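Local coordinates for Zn-dependent hydrolase, glyoxylase (Echinicola vietnamensis, PDB 6T5K), which probably hydrolyses beta-lactam antibiotics to substituted beta-amino acids, as a zinc-dependent class B metallo-beta-lactamase, at residues 62-68 against 147-152; 175-181 against 215-221; 24-30 against 81-85. All coordinates share one frame; numbering follows the deposited sequence.

Contact 1 of 3, residues 62-68 against 147-152; sequences ISDGEAV and LKVGTK. With EDO (1,2-ethanediol), chain E.
Three donors converge on one carboxylate oxygen where Asp64 meets Thr151: OD2 of Asp64 takes the backbone N of Thr151 at 2.8 Å, the Thr151 OG1 hydroxyl at 2.7 Å, and the hydroxyl of its own neighbour Ser63. All three come from out of the carboxylate plane. The meeting joins two beta-hairpin turns, a type I' turn over Ser63 to Glu66 and a type II' turn over Val149 to Lys152, one from each sheet of the metallo-beta-lactamase sandwich. Glu66 adds a second anchor. Its CG stands beside the backbone N (chi1 -59°) and the chain then runs extended to Gly150, whose N bonds OE1 at 2.8 Å, reaching it from well above the carboxylate plane; Asn94 of strand 92-98 is another partner of that oxygen. Past the turns side-chain carbons take over: Val68 CG1 meets Leu147 CD1 at 4.1 Å, while Val149 CG1 lies against the carbonyl oxygen Glu66 O, 3.5 Å away. CD and CE of Lys152 pass the Ser63 hydroxyl, each 3.5 Å from OG, while NZ goes on to a salt bridge with Asp174. An ethanediol, probably from the crystallisation liquor, brackets Lys148, O2 accepting from Lys148 N at 3.0 Å and O1 donating to Lys148 O at 2.6 Å.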
loop_
_atom_site.group_PDB
_atom_site.type_symbol
_atom_site.label_atom_id
_atom_site.label_comp_id
_atom_site.label_asym_id
_atom_site.label_seq_id
_atom_site.Cartn_x
_atom_site.Cartn_y
_atom_site.Cartn_z
ATOM N N ILE A 62 7.584 -4.234 -9.754
ATOM C CA ILE A 62 8.873 -4.220 -10.448
ATOM C C ILE A 62 8.669 -4.755 -11.860
ATOM O O ILE A 62 8.131 -5.854 -12.047
ATOM C CB ILE A 62 9.941 -5.044 -9.702
ATOM C CG1 ILE A 62 10.084 -4.551 -8.259
ATOM C CG2 ILE A 62 11.278 -4.946 -10.421
ATOM C CD1 ILE A 62 11.077 -5.348 -7.395
ATOM N N SER A 63 9.121 -3.998 -12.856
ATOM C CA SER A 63 9.081 -4.490 -14.230
ATOM C C SER A 63 10.167 -3.779 -15.011
ATOM O O SER A 63 10.337 -2.564 -14.877
ATOM C CB SER A 63 7.710 -4.226 -14.878
ATOM O OG SER A 63 7.529 -4.907 -16.114
ATOM N N ASP A 64 10.889 -4.546 -15.826
ATOM C CA ASP A 64 11.885 -3.996 -16.735
ATOM C C ASP A 64 12.897 -3.093 -16.034
ATOM O O ASP A 64 13.278 -2.040 -16.547
ATOM C CB ASP A 64 11.189 -3.277 -17.888
ATOM C CG ASP A 64 10.000 -4.073 -18.419
ATOM O OD1 ASP A 64 10.229 -5.173 -18.986
ATOM O OD2 ASP A 64 8.838 -3.607 -18.232
ATOM N N GLY A 65 13.339 -3.507 -14.845
ATOM C CA GLY A 65 14.362 -2.791 -14.110
ATOM C C GLY A 65 13.890 -1.548 -13.413
ATOM O O GLY A 65 14.730 -0.774 -12.928
ATOM N N GLU A 66 12.581 -1.337 -13.325
ATOM C CA GLU A 66 12.010 -0.173 -12.672
ATOM C C GLU A 66 11.038 -0.625 -11.595
ATOM O O GLU A 66 10.496 -1.727 -11.648
ATOM C CB GLU A 66 11.290 0.718 -13.700
ATOM C CG GLU A 66 12.225 1.189 -14.802
ATOM C CD GLU A 66 11.597 2.133 -15.820
ATOM O OE1 GLU A 66 10.469 2.601 -15.581
ATOM O OE2 GLU A 66 12.260 2.410 -16.847
ATOM N N ALA A 67 10.850 0.233 -10.597
ATOM C CA ALA A 67 10.002 -0.106 -9.468
ATOM C C ALA A 67 9.182 1.089 -9.013
ATOM O O ALA A 67 9.612 2.245 -9.100
ATOM C CB ALA A 67 10.855 -0.584 -8.300
ATOM N N VAL A 68 7.968 0.794 -8.544
ATOM C CA VAL A 68 7.149 1.763 -7.823
ATOM C C VAL A 68 6.752 1.163 -6.485
ATOM O O VAL A 68 6.401 -0.013 -6.411
ATOM C CB VAL A 68 5.902 2.129 -8.643
ATOM C CG1 VAL A 68 4.917 2.917 -7.786
ATOM C CG2 VAL A 68 6.308 2.873 -9.928
ATOM N N LEU A 147 1.120 5.563 -13.047
ATOM C CA LEU A 147 2.555 5.602 -12.809
ATOM C C LEU A 147 3.221 4.521 -13.646
ATOM O O LEU A 147 2.936 3.325 -13.484
ATOM C CB LEU A 147 2.876 5.404 -11.335
ATOM C CG LEU A 147 2.452 6.540 -10.435
ATOM C CD1 LEU A 147 2.633 6.127 -8.987
ATOM C CD2 LEU A 147 3.211 7.817 -10.718
ATOM N N LYS A 148 4.132 4.948 -14.508
ATOM C CA LYS A 148 4.875 4.032 -15.351
ATOM C C LYS A 148 5.830 3.196 -14.510
ATOM O O LYS A 148 6.520 3.699 -13.609
ATOM C CB LYS A 148 5.647 4.838 -16.396
ATOM C CG LYS A 148 6.428 4.034 -17.400
ATOM C CD LYS A 148 7.159 4.933 -18.393
ATOM C CE LYS A 148 7.945 4.150 -19.438
ATOM N NZ LYS A 148 6.995 3.389 -20.345
ATOM N N VAL A 149 5.866 1.905 -14.827
ATOM C CA VAL A 149 6.798 0.945 -14.244
ATOM C C VAL A 149 7.356 0.160 -15.429
ATOM O O VAL A 149 6.724 -0.784 -15.912
ATOM C CB VAL A 149 6.135 -0.002 -13.236
ATOM C CG1 VAL A 149 7.217 -0.879 -12.608
ATOM C CG2 VAL A 149 5.342 0.758 -12.162
ATOM N N GLY A 150 8.508 0.564 -15.938
ATOM C CA GLY A 150 9.019 -0.119 -17.115
ATOM C C GLY A 150 8.038 -0.013 -18.264
ATOM O O GLY A 150 7.563 1.078 -18.599
ATOM N N THR A 151 7.695 -1.167 -18.856
ATOM C CA THR A 151 6.775 -1.204 -19.978
ATOM C C THR A 151 5.336 -1.318 -19.530
ATOM O O THR A 151 4.443 -1.428 -20.369
ATOM C CB THR A 151 7.097 -2.378 -20.909
ATOM O OG1 THR A 151 6.964 -3.641 -20.231
ATOM C CG2 THR A 151 8.500 -2.237 -21.430
ATOM N N LYS A 152 5.103 -1.311 -18.235
ATOM C CA LYS A 152 3.784 -1.471 -17.658
ATOM C C LYS A 152 3.435 -0.212 -16.885
ATOM O O LYS A 152 4.187 0.775 -16.876
ATOM C CB LYS A 152 3.781 -2.702 -16.750
ATOM C CG LYS A 152 4.071 -3.981 -17.509
ATOM C CD LYS A 152 4.079 -5.198 -16.607
ATOM C CE LYS A 152 4.607 -6.446 -17.302
ATOM N NZ LYS A 152 3.795 -6.721 -18.534
HETATM C C1 EDO E . 6.492 7.093 -12.664
HETATM O O1 EDO E . 7.250 6.216 -13.479
HETATM C C2 EDO E . 5.993 8.243 -13.540
HETATM O O2 EDO E . 4.902 7.800 -14.372
#

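Contact 2 of 3, residues 175-181 against 215-221; sequences DQVLFGG and NLRLVIP
A beta-alpha-beta unit (strand 177-181, helix 201-212, strand 218-221) sets Leu178 into the parallel pairing between Leu218 and Ile220. Leu178 N donates to Leu218 O at 2.9 Å, Ile220 N returns to Leu178 O at 2.8 Å, and Gly180 N follows with a bond to Ile220 O. At the start of the pair Gln176 O is gripped twice, by Arg217 N at 2.8 Å and by Leu218 N at 3.2 Å, both lying in its carbonyl plane. Gln176 also opens a G1 beta bulge against strand 169-172, and its side chain is bent at chi2 (-65°) so that OE1 accepts from a water that in turn accepts from Asn215 N. One face of the Arg217 guanidinium lies over Gln176 CB and Asp175 O. In the two-sheet metallo-beta-lactamase fold these strands form one margin of the second sheet, and their two faces pack differently. Val177, Phe179, Leu218 and Ile220 share one face, where Val177, Phe179 and Ile220 meet Met59 of the other sheet; Ile220 CG2 touches the edge of the Phe179 ring, 3.6 Å from CD1, and Ile220 CD1 reaches Val177 CG1 at 3.9 Å. On the reverse, Leu178 CB rests against Leu216 CD1 at 3.8 Å, with Leu232 of helix 230-239 covering both residues. Gly181, beyond the last firm bond, leads directly into the zinc ligand Cys182.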
loop_
_atom_site.group_PDB
_atom_site.type_symbol
_atom_site.label_atom_id
_atom_site.label_comp_id
_atom_site.label_asym_id
_atom_site.label_seq_id
_atom_site.Cartn_x
_atom_site.Cartn_y
_atom_site.Cartn_z
ATOM N N ASP A 175 -0.818 -8.396 -13.437
ATOM C CA ASP A 175 -0.891 -9.571 -12.576
ATOM C C ASP A 175 -2.233 -9.647 -11.846
ATOM O O ASP A 175 -2.397 -10.527 -10.978
ATOM C CB ASP A 175 0.239 -9.548 -11.522
ATOM C CG ASP A 175 1.638 -9.685 -12.107
ATOM O OD1 ASP A 175 1.825 -9.843 -13.332
ATOM O OD2 ASP A 175 2.589 -9.607 -11.282
ATOM N N GLN A 176 -3.153 -8.726 -12.112
ATOM C CA GLN A 176 -4.456 -8.672 -11.426
ATOM C C GLN A 176 -4.254 -8.648 -9.895
ATOM O O GLN A 176 -4.819 -9.433 -9.128
ATOM C CB GLN A 176 -5.412 -9.791 -11.884
ATOM C CG GLN A 176 -6.137 -9.484 -13.151
ATOM C CD GLN A 176 -7.136 -8.268 -13.060
ATOM O OE1 GLN A 176 -7.555 -7.852 -12.019
ATOM N NE2 GLN A 176 -7.529 -7.761 -14.217
ATOM N N VAL A 177 -3.459 -7.636 -9.473
ATOM C CA VAL A 177 -3.103 -7.443 -8.077
ATOM C C VAL A 177 -3.633 -6.104 -7.599
ATOM O O VAL A 177 -3.447 -5.075 -8.253
ATOM C CB VAL A 177 -1.574 -7.471 -7.898
ATOM C CG1 VAL A 177 -1.183 -7.169 -6.432
ATOM C CG2 VAL A 177 -1.015 -8.798 -8.313
ATOM N N LEU A 178 -4.204 -6.109 -6.412
ATOM C CA LEU A 178 -4.659 -4.897 -5.769
ATOM C C LEU A 178 -3.912 -4.733 -4.463
ATOM O O LEU A 178 -3.931 -5.647 -3.624
ATOM C CB LEU A 178 -6.157 -4.989 -5.428
ATOM C CG LEU A 178 -6.758 -3.700 -4.852
ATOM C CD1 LEU A 178 -7.238 -2.803 -5.971
ATOM C CD2 LEU A 178 -7.895 -3.972 -3.881
ATOM N N PHE A 179 -3.310 -3.553 -4.273
ATOM C CA PHE A 179 -2.857 -3.131 -2.955
ATOM C C PHE A 179 -4.007 -2.340 -2.331
ATOM O O PHE A 179 -4.281 -1.195 -2.727
ATOM C CB PHE A 179 -1.577 -2.305 -2.976
ATOM C CG PHE A 179 -1.138 -1.932 -1.599
ATOM C CD1 PHE A 179 -0.686 -2.901 -0.726
ATOM C CD2 PHE A 179 -1.228 -0.624 -1.159
ATOM C CE1 PHE A 179 -0.329 -2.569 0.567
ATOM C CE2 PHE A 179 -0.886 -0.283 0.128
ATOM C CZ PHE A 179 -0.407 -1.253 0.994
ATOM N N GLY A 180 -4.700 -2.963 -1.368
ATOM C CA GLY A 180 -5.841 -2.329 -0.732
ATOM C C GLY A 180 -5.474 -1.375 0.375
ATOM O O GLY A 180 -6.281 -0.521 0.730
ATOM N N GLY A 181 -4.256 -1.478 0.897
ATOM C CA GLY A 181 -3.886 -0.676 2.047
ATOM C C GLY A 181 -4.841 -0.942 3.196
ATOM O O GLY A 181 -5.511 -1.978 3.238
ATOM N N ASN A 215 -11.855 -9.189 -11.681
ATOM C CA ASN A 215 -10.939 -10.237 -12.089
ATOM C C ASN A 215 -9.711 -10.334 -11.209
ATOM O O ASN A 215 -8.787 -11.080 -11.545
ATOM C CB ASN A 215 -10.510 -10.028 -13.540
ATOM C CG ASN A 215 -11.697 -9.891 -14.464
ATOM O OD1 ASN A 215 -11.861 -8.879 -15.176
ATOM N ND2 ASN A 215 -12.589 -10.869 -14.396
ATOM N N LEU A 216 -9.682 -9.623 -10.088
ATOM C CA LEU A 216 -8.508 -9.662 -9.231
ATOM C C LEU A 216 -8.160 -11.092 -8.840
ATOM O O LEU A 216 -9.028 -11.893 -8.471
ATOM C CB LEU A 216 -8.730 -8.844 -7.974
ATOM C CG LEU A 216 -8.658 -7.346 -8.207
ATOM C CD1 LEU A 216 -9.185 -6.632 -6.974
ATOM C CD2 LEU A 216 -7.241 -6.918 -8.517
ATOM N N ARG A 217 -6.855 -11.359 -8.798
ATOM C CA ARG A 217 -6.332 -12.624 -8.316
ATOM C C ARG A 217 -5.663 -12.521 -6.969
ATOM O O ARG A 217 -5.625 -13.513 -6.242
ATOM C CB ARG A 217 -5.327 -13.204 -9.316
ATOM C CG ARG A 217 -5.980 -13.469 -10.634
ATOM C CD ARG A 217 -5.256 -14.479 -11.464
ATOM N NE ARG A 217 -4.060 -13.913 -12.057
ATOM C CZ ARG A 217 -4.028 -13.202 -13.184
ATOM N NH1 ARG A 217 -5.141 -12.934 -13.842
ATOM N NH2 ARG A 217 -2.867 -12.758 -13.655
ATOM N N LEU A 218 -5.126 -11.352 -6.637
ATOM C CA LEU A 218 -4.386 -11.173 -5.399
ATOM C C LEU A 218 -4.752 -9.821 -4.818
ATOM O O LEU A 218 -4.727 -8.812 -5.533
ATOM C CB LEU A 218 -2.863 -11.254 -5.627
ATOM C CG LEU A 218 -1.935 -11.091 -4.406
ATOM C CD1 LEU A 218 -2.008 -12.278 -3.490
ATOM C CD2 LEU A 218 -0.532 -10.881 -4.927
ATOM N N VAL A 219 -5.086 -9.814 -3.525
ATOM C CA VAL A 219 -5.432 -8.605 -2.788
ATOM C C VAL A 219 -4.527 -8.542 -1.567
ATOM O O VAL A 219 -4.486 -9.492 -0.772
ATOM C CB VAL A 219 -6.917 -8.623 -2.369
ATOM C CG1 VAL A 219 -7.273 -7.421 -1.504
ATOM C CG2 VAL A 219 -7.804 -8.648 -3.600
ATOM N N ILE A 220 -3.836 -7.413 -1.405
ATOM C CA ILE A 220 -2.869 -7.193 -0.330
ATOM C C ILE A 220 -3.477 -6.181 0.636
ATOM O O ILE A 220 -3.713 -5.024 0.247
ATOM C CB ILE A 220 -1.525 -6.675 -0.853
ATOM C CG1 ILE A 220 -0.901 -7.615 -1.877
ATOM C CG2 ILE A 220 -0.584 -6.372 0.334
ATOM C CD1 ILE A 220 0.112 -6.892 -2.740
ATOM N N PRO A 221 -3.787 -6.570 1.867
ATOM C CA PRO A 221 -4.338 -5.633 2.853
ATOM C C PRO A 221 -3.207 -4.859 3.503
ATOM O O PRO A 221 -2.040 -5.193 3.364
ATOM C CB PRO A 221 -4.978 -6.576 3.886
ATOM C CG PRO A 221 -4.034 -7.773 3.870
ATOM C CD PRO A 221 -3.581 -7.920 2.445
HETATM O O HOH W 1 -10.004 -6.803 -12.117
#

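Contact 3 of 3, residues 24-30 against 81-85; sequences VYSSDKL and ELLSF
Polar contacts centre on Glu81, whose OE1 is approached by two hydroxyls, Tyr25 OH and Ser27 OG. The tyrosine bond, 2.5 Å from OH to OE1, uses the anti lone pair of the carboxylate, and OE1 sits in the plane of the phenol ring at its edge. Ser27 OG is modelled only 2.4 Å from Glu81 OE1, so short that the exact length is doubtful. A water adds a bridge, donating to Tyr25 OH and to the backbone O of Glu81. Ser27 OG has another task: it accepts from Lys29 N at 3.0 Å, an ST turn, and from Leu30 N at 3.1 Å, which extends it to an ST motif, in the link between strands 22-26 and 30-34. This hairpin edges the larger sheet of the metallo-beta-lactamase fold, and helix 76-88 lies against it, Leu82 and Phe85 both touching Ile32 of the inner strand. Aromatic contact comes one helical turn on from Glu81. The backbone of Tyr25 holds CB over one face of the Phe85 ring, a CH-pi contact 4.2 Å from CB to the centroid and 13° off the normal, and CG anti to the backbone N (chi1 -180°) carries the phenol on to Glu81. The two rings themselves meet obliquely, planes 54° apart. Among purely apolar contacts, Val24 CG2 approaches Phe85 CZ at 3.9 Å, and Leu30 CD2 packs on Leu82 CB, also at 3.9 Å.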
loop_
_atom_site.group_PDB
_atom_site.type_symbol
_atom_site.label_atom_id
_atom_site.label_comp_id
_atom_site.label_asym_id
_atom_site.label_seq_id
_atom_site.Cartn_x
_atom_site.Cartn_y
_atom_site.Cartn_z
ATOM N N VAL A 24 12.445 -12.689 -0.889
ATOM C CA VAL A 24 13.603 -12.114 -1.568
ATOM C C VAL A 24 14.457 -11.245 -0.654
ATOM O O VAL A 24 15.594 -10.903 -1.031
ATOM C CB VAL A 24 13.184 -11.336 -2.833
ATOM C CG1 VAL A 24 12.535 -12.280 -3.834
ATOM C CG2 VAL A 24 12.220 -10.197 -2.475
ATOM N N TYR A 25 13.960 -10.888 0.527
ATOM C CA TYR A 25 14.743 -10.142 1.500
ATOM C C TYR A 25 14.183 -10.426 2.880
ATOM O O TYR A 25 12.962 -10.497 3.055
ATOM C CB TYR A 25 14.671 -8.633 1.239
ATOM C CG TYR A 25 15.478 -7.817 2.219
ATOM C CD1 TYR A 25 14.918 -7.357 3.401
ATOM C CD2 TYR A 25 16.804 -7.498 1.959
ATOM C CE1 TYR A 25 15.656 -6.605 4.302
ATOM C CE2 TYR A 25 17.555 -6.752 2.850
ATOM C CZ TYR A 25 16.966 -6.309 4.019
ATOM O OH TYR A 25 17.691 -5.562 4.915
ATOM N N SER A 26 15.069 -10.556 3.861
ATOM C CA SER A 26 14.627 -10.786 5.230
ATOM C C SER A 26 15.665 -10.222 6.182
ATOM O O SER A 26 16.845 -10.573 6.091
ATOM C CB SER A 26 14.453 -12.286 5.471
ATOM O OG SER A 26 14.026 -12.558 6.791
ATOM N N SER A 27 15.234 -9.333 7.070
ATOM C CA SER A 27 16.061 -8.890 8.180
ATOM C C SER A 27 15.192 -8.845 9.423
ATOM O O SER A 27 14.013 -9.208 9.385
ATOM C CB SER A 27 16.601 -7.480 7.935
ATOM O OG SER A 27 15.585 -6.520 8.237
ATOM N N ASP A 28 15.784 -8.327 10.508
ATOM C CA ASP A 28 15.082 -8.155 11.771
ATOM C C ASP A 28 13.873 -7.245 11.631
ATOM O O ASP A 28 12.879 -7.412 12.347
ATOM C CB ASP A 28 16.057 -7.577 12.816
ATOM C CG ASP A 28 17.005 -6.490 12.237
ATOM O OD1 ASP A 28 17.755 -6.784 11.274
ATOM O OD2 ASP A 28 17.027 -5.349 12.766
ATOM N N LYS A 29 13.924 -6.297 10.704
ATOM C CA LYS A 29 12.963 -5.217 10.667
ATOM C C LYS A 29 12.105 -5.217 9.415
ATOM O O LYS A 29 11.078 -4.525 9.384
ATOM C CB LYS A 29 13.720 -3.885 10.725
ATOM C CG LYS A 29 14.610 -3.647 11.913
ATOM C CD LYS A 29 13.853 -3.832 13.209
ATOM C CE LYS A 29 14.240 -2.796 14.266
ATOM N NZ LYS A 29 13.048 -2.339 15.055
ATOM N N LEU A 30 12.504 -5.955 8.386
ATOM C CA LEU A 30 11.827 -5.872 7.096
ATOM C C LEU A 30 11.881 -7.200 6.364
ATOM O O LEU A 30 12.944 -7.816 6.278
ATOM C CB LEU A 30 12.501 -4.810 6.219
ATOM C CG LEU A 30 11.840 -4.493 4.880
ATOM C CD1 LEU A 30 10.594 -3.673 5.130
ATOM C CD2 LEU A 30 12.801 -3.708 4.006
ATOM N N GLU A 81 16.252 0.664 4.597
ATOM C CA GLU A 81 16.542 -0.739 4.324
ATOM C C GLU A 81 15.854 -1.203 3.046
ATOM O O GLU A 81 16.449 -1.911 2.220
ATOM C CB GLU A 81 16.077 -1.585 5.506
ATOM C CG GLU A 81 16.915 -2.765 5.801
ATOM C CD GLU A 81 16.450 -3.531 7.018
ATOM O OE1 GLU A 81 16.433 -4.764 6.925
ATOM O OE2 GLU A 81 16.122 -2.920 8.065
ATOM N N LEU A 82 14.593 -0.823 2.875
ATOM C CA LEU A 82 13.887 -1.133 1.642
ATOM C C LEU A 82 14.626 -0.563 0.435
ATOM O O LEU A 82 14.816 -1.248 -0.570
ATOM C CB LEU A 82 12.463 -0.586 1.746
ATOM C CG LEU A 82 11.536 -0.697 0.538
ATOM C CD1 LEU A 82 11.374 -2.139 0.072
ATOM C CD2 LEU A 82 10.177 -0.102 0.885
ATOM N N LEU A 83 15.002 0.712 0.498
ATOM C CA LEU A 83 15.621 1.351 -0.651
ATOM C C LEU A 83 16.989 0.755 -0.923
ATOM O O LEU A 83 17.392 0.644 -2.083
ATOM C CB LEU A 83 15.677 2.861 -0.414
ATOM C CG LEU A 83 14.304 3.506 -0.607
ATOM C CD1 LEU A 83 14.197 4.853 0.030
ATOM C CD2 LEU A 83 14.049 3.617 -2.078
ATOM N N SER A 84 17.719 0.374 0.128
ATOM C CA SER A 84 19.001 -0.292 -0.063
ATOM C C SER A 84 18.832 -1.587 -0.842
ATOM O O SER A 84 19.635 -1.892 -1.724
ATOM C CB SER A 84 19.644 -0.564 1.295
ATOM O OG SER A 84 20.938 -1.133 1.155
ATOM N N PHE A 85 17.781 -2.354 -0.547
ATOM C CA PHE A 85 17.551 -3.578 -1.289
ATOM C C PHE A 85 17.270 -3.276 -2.752
ATOM O O PHE A 85 17.819 -3.922 -3.649
ATOM C CB PHE A 85 16.387 -4.331 -0.687
ATOM C CG PHE A 85 15.964 -5.498 -1.501
ATOM C CD1 PHE A 85 16.797 -6.598 -1.633
ATOM C CD2 PHE A 85 14.760 -5.492 -2.166
ATOM C CE1 PHE A 85 16.411 -7.689 -2.391
ATOM C CE2 PHE A 85 14.364 -6.598 -2.929
ATOM C CZ PHE A 85 15.195 -7.694 -3.025
HETATM O O HOH W 2 18.769 -3.594 2.849
#

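Overall arrangement
Contact 2 is the buried one of the three, and it is held mainly by backbone bonds within a single sheet, with apolar side chains packed on both faces, next to the zinc site. Contacts 1 and 3 lie nearer the surface, and in both a carboxylate oxygen gathers more than one hydroxyl, in contact 1 with a backbone N-H as well, although contact 1 joins turns of two different sheets whereas contact 3 docks a helix on a hairpin. Both reach the larger sheet, and strand 66-70 of contact 1 leads into helix 76-88 of contact 3. Contacts 1 and 2 share the smaller sheet, holding strands at its opposite margins, with centres about 17 Å apart. Aromatic packing contributes to contacts 2 and 3, but not to contact 1.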